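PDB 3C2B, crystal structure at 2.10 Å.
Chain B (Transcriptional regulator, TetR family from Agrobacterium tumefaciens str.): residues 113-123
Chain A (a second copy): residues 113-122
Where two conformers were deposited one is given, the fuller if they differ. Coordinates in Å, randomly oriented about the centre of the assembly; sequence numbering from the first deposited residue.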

# COMPACT_ATOMS: atom_id res chain seq x y z
N ASN B 113 -6.45 -8.56 -3.87
CA ASN B 113 -5.56 -7.48 -4.19
C ASN B 113 -4.37 -7.97 -5.00
O ASN B 113 -3.96 -7.31 -5.92
CB ASN B 113 -5.09 -6.79 -2.93
CG ASN B 113 -6.07 -5.80 -2.42
OD1 ASN B 113 -6.17 -4.70 -2.94
ND2 ASN B 113 -6.76 -6.15 -1.34
N ARG B 114 -3.81 -9.11 -4.63
CA ARG B 114 -2.76 -9.75 -5.45
C ARG B 114 -3.22 -10.04 -6.87
O ARG B 114 -2.47 -9.82 -7.82
CB ARG B 114 -2.25 -11.05 -4.80
CG ARG B 114 -1.25 -10.77 -3.66
CD ARG B 114 -1.04 -12.00 -2.80
NE ARG B 114 -0.01 -11.81 -1.78
CZ ARG B 114 0.13 -12.62 -0.74
NH1 ARG B 114 -0.69 -13.66 -0.60
NH2 ARG B 114 1.09 -12.43 0.13
N LEU B 115 -4.43 -10.53 -7.02
CA LEU B 115 -4.94 -10.78 -8.37
C LEU B 115 -5.06 -9.45 -9.13
O LEU B 115 -4.53 -9.33 -10.24
CB LEU B 115 -6.26 -11.55 -8.39
CG LEU B 115 -6.90 -11.75 -9.79
CD1 LEU B 115 -5.95 -12.33 -10.90
CD2 LEU B 115 -8.20 -12.53 -9.73
N ALA B 116 -5.69 -8.44 -8.51
CA ALA B 116 -5.97 -7.22 -9.23
C ALA B 116 -4.65 -6.50 -9.57
O ALA B 116 -4.48 -5.97 -10.66
CB ALA B 116 -6.87 -6.32 -8.43
N ILE B 117 -3.72 -6.51 -8.62
CA ILE B 117 -2.45 -5.87 -8.81
C ILE B 117 -1.56 -6.65 -9.77
O ILE B 117 -0.90 -6.05 -10.62
CB ILE B 117 -1.73 -5.66 -7.47
CG1 ILE B 117 -2.50 -4.59 -6.67
CG2 ILE B 117 -0.24 -5.29 -7.70
CD1 ILE B 117 -1.97 -4.37 -5.25
N GLY B 118 -1.56 -7.98 -9.64
CA GLY B 118 -0.65 -8.84 -10.37
C GLY B 118 -0.95 -8.74 -11.86
O GLY B 118 -0.06 -8.99 -12.70
N GLN B 119 -2.19 -8.38 -12.17
CA GLN B 119 -2.63 -8.40 -13.56
C GLN B 119 -2.66 -7.00 -14.14
O GLN B 119 -2.79 -6.84 -15.35
CB GLN B 119 -3.98 -9.11 -13.71
CG GLN B 119 -5.21 -8.40 -13.14
CD GLN B 119 -6.48 -9.18 -13.43
OE1 GLN B 119 -7.57 -8.86 -12.92
NE2 GLN B 119 -6.36 -10.23 -14.26
N ALA B 120 -2.49 -5.99 -13.27
CA ALA B 120 -2.48 -4.62 -13.74
C ALA B 120 -1.27 -4.27 -14.63
O ALA B 120 -0.18 -4.83 -14.50
CB ALA B 120 -2.55 -3.66 -12.54
N SER B 121 -1.50 -3.35 -15.55
CA SER B 121 -0.42 -2.65 -16.22
C SER B 121 -0.46 -1.21 -15.71
O SER B 121 -1.25 -0.89 -14.83
CB SER B 121 -0.62 -2.66 -17.74
OG SER B 121 -1.82 -1.99 -18.05
N ARG B 122 0.39 -0.35 -16.26
CA ARG B 122 0.24 1.08 -16.11
C ARG B 122 -1.23 1.54 -16.14
O ARG B 122 -1.61 2.50 -15.46
CB ARG B 122 1.03 1.81 -17.21
CG ARG B 122 0.66 3.28 -17.38
CD ARG B 122 1.81 4.09 -17.92
NE ARG B 122 1.47 5.49 -18.12
CZ ARG B 122 0.64 5.95 -19.05
NH1 ARG B 122 0.42 7.25 -19.17
NH2 ARG B 122 0.00 5.11 -19.87
N ASP B 123 -2.04 0.84 -16.93
CA ASP B 123 -3.45 1.13 -17.16
C ASP B 123 -4.41 0.44 -16.18
O ASP B 123 -5.62 0.46 -16.39
CB ASP B 123 -3.84 0.69 -18.58
CG ASP B 123 -3.01 1.36 -19.65
OD1 ASP B 123 -2.88 2.60 -19.61
OD2 ASP B 123 -2.51 0.64 -20.54
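Chain A, residues 113-122: NRLAIGQASR

Two copies of the same helix cross at a pair of glycines, in a packing contact with no direct hydrogen bond between the stretches. Chain A is helical through Asn A113 to Gln A119, continuing a helix that begins earlier in the chain, and is loop by Ser A121. It runs roughly against the chain B helix, with 140° between their N-to-C directions. The axes approach to 7.4 Å.

The crossing lies at residue 118 of each chain. Gly A118 CA sits 3.7 Å from Gly B118 CA. Neither residue has a side chain, and this allows the close approach: an ideal CB on Gly A118 would lie 2.9 Å from Gly B118 CA, a clash. Gly B118 CA also rests 3.6 Å from Arg A114 O.

Beside the glycines the two isoleucines meet, with Ile A117 CG2 3.7 Å from Ile B117 CG2. The arginines then pack along the partner helix through their aliphatic parts. Arg A114 CB lies 3.5 Å from Ile B117 O, and Arg B114 CG lies 3.6 Å from Ile A117 O.

Arg A114 has an extended side chain, with chi1 m and chi2 and chi3 both t. It reaches past the helix into the chain B loop. Arg A114 CD is 3.5 Å from Ala B120 O, and Ser B121 O lies over one face of its guanidinium, 3.3 Å from Arg A114 CZ. Water 2 links the chains: the O of water 2 accepts from Arg A114 NH2 at 2.8 Å and donates to Arg B122 O at 2.7 Å.

Arg B114 reaches the other way, to Ala A120 and Ser A121 of chain A. Arg B114 CD is 3.7 Å from Ser A121 OG, and Ser A121 CA covers one face of its guanidinium. The contact buries 502 Å² in total.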

# COMPACT_ATOMS: atom_id res chain seq x y z
N ASN A 113 6.85 -3.93 -8.86
CA ASN A 113 6.03 -4.24 -7.69
C ASN A 113 4.79 -5.04 -8.03
O ASN A 113 4.54 -6.06 -7.38
CB ASN A 113 5.70 -2.98 -6.88
CG ASN A 113 6.84 -2.60 -5.95
OD1 ASN A 113 7.02 -3.23 -4.92
ND2 ASN A 113 7.65 -1.62 -6.35
N ARG A 114 4.04 -4.63 -9.05
CA ARG A 114 2.93 -5.44 -9.56
C ARG A 114 3.38 -6.84 -9.90
O ARG A 114 2.72 -7.81 -9.56
CB ARG A 114 2.33 -4.82 -10.83
CG ARG A 114 1.59 -3.53 -10.58
CD ARG A 114 1.10 -2.90 -11.88
NE ARG A 114 0.43 -1.63 -11.57
CZ ARG A 114 0.73 -0.49 -12.19
NH1 ARG A 114 1.62 -0.48 -13.19
NH2 ARG A 114 0.13 0.61 -11.83
N LEU A 115 4.52 -6.96 -10.59
CA LEU A 115 5.00 -8.29 -11.02
C LEU A 115 5.25 -9.19 -9.80
O LEU A 115 4.73 -10.31 -9.74
CB LEU A 115 6.26 -8.15 -11.87
CG LEU A 115 6.96 -9.47 -12.18
CD1 LEU A 115 6.13 -10.17 -13.19
CD2 LEU A 115 8.37 -9.24 -12.69
N ALA A 116 6.04 -8.67 -8.85
CA ALA A 116 6.40 -9.35 -7.61
C ALA A 116 5.22 -9.68 -6.71
O ALA A 116 5.21 -10.73 -6.07
CB ALA A 116 7.45 -8.54 -6.83
N ILE A 117 4.22 -8.80 -6.68
CA ILE A 117 2.97 -9.06 -5.96
C ILE A 117 2.15 -10.24 -6.53
O ILE A 117 1.69 -11.12 -5.77
CB ILE A 117 2.12 -7.73 -5.75
CG1 ILE A 117 2.79 -6.85 -4.69
CG2 ILE A 117 0.64 -8.08 -5.42
CD1 ILE A 117 2.36 -5.32 -4.61
N GLY A 118 1.98 -10.27 -7.85
CA GLY A 118 1.33 -11.37 -8.52
C GLY A 118 2.03 -12.71 -8.34
O GLY A 118 1.39 -13.74 -8.43
N GLN A 119 3.34 -12.70 -8.08
CA GLN A 119 4.09 -13.96 -7.90
C GLN A 119 4.00 -14.48 -6.46
O GLN A 119 4.05 -15.70 -6.24
CB GLN A 119 5.59 -13.80 -8.26
CG GLN A 119 5.91 -13.46 -9.71
CD GLN A 119 5.70 -14.63 -10.67
OE1 GLN A 119 4.69 -14.69 -11.38
NE2 GLN A 119 6.66 -15.57 -10.70
N ALA A 120 3.86 -13.54 -5.52
CA ALA A 120 4.04 -13.78 -4.08
C ALA A 120 3.15 -14.87 -3.48
O ALA A 120 3.58 -15.61 -2.59
CB ALA A 120 3.86 -12.47 -3.31
N SER A 121 1.91 -14.95 -3.96
CA SER A 121 0.98 -15.99 -3.56
C SER A 121 1.48 -17.37 -4.05
O SER A 121 1.12 -17.82 -5.15
CB SER A 121 -0.42 -15.65 -4.10
OG SER A 121 -0.36 -14.78 -5.22
N ARG A 122 2.30 -18.02 -3.22
CA ARG A 122 3.19 -19.14 -3.60
C ARG A 122 4.10 -18.84 -4.80
O ARG A 122 5.21 -18.33 -4.64
CB ARG A 122 2.41 -20.45 -3.84
CG ARG A 122 1.42 -20.79 -2.72
CD ARG A 122 0.90 -22.24 -2.78
NE ARG A 122 -0.34 -22.39 -2.01
CZ ARG A 122 -0.44 -22.28 -0.68
NH1 ARG A 122 0.63 -22.01 0.08
NH2 ARG A 122 -1.63 -22.43 -0.09
O HOH W 1 2.72 -3.04 -15.12
O HOH W 2 -0.03 2.95 -13.27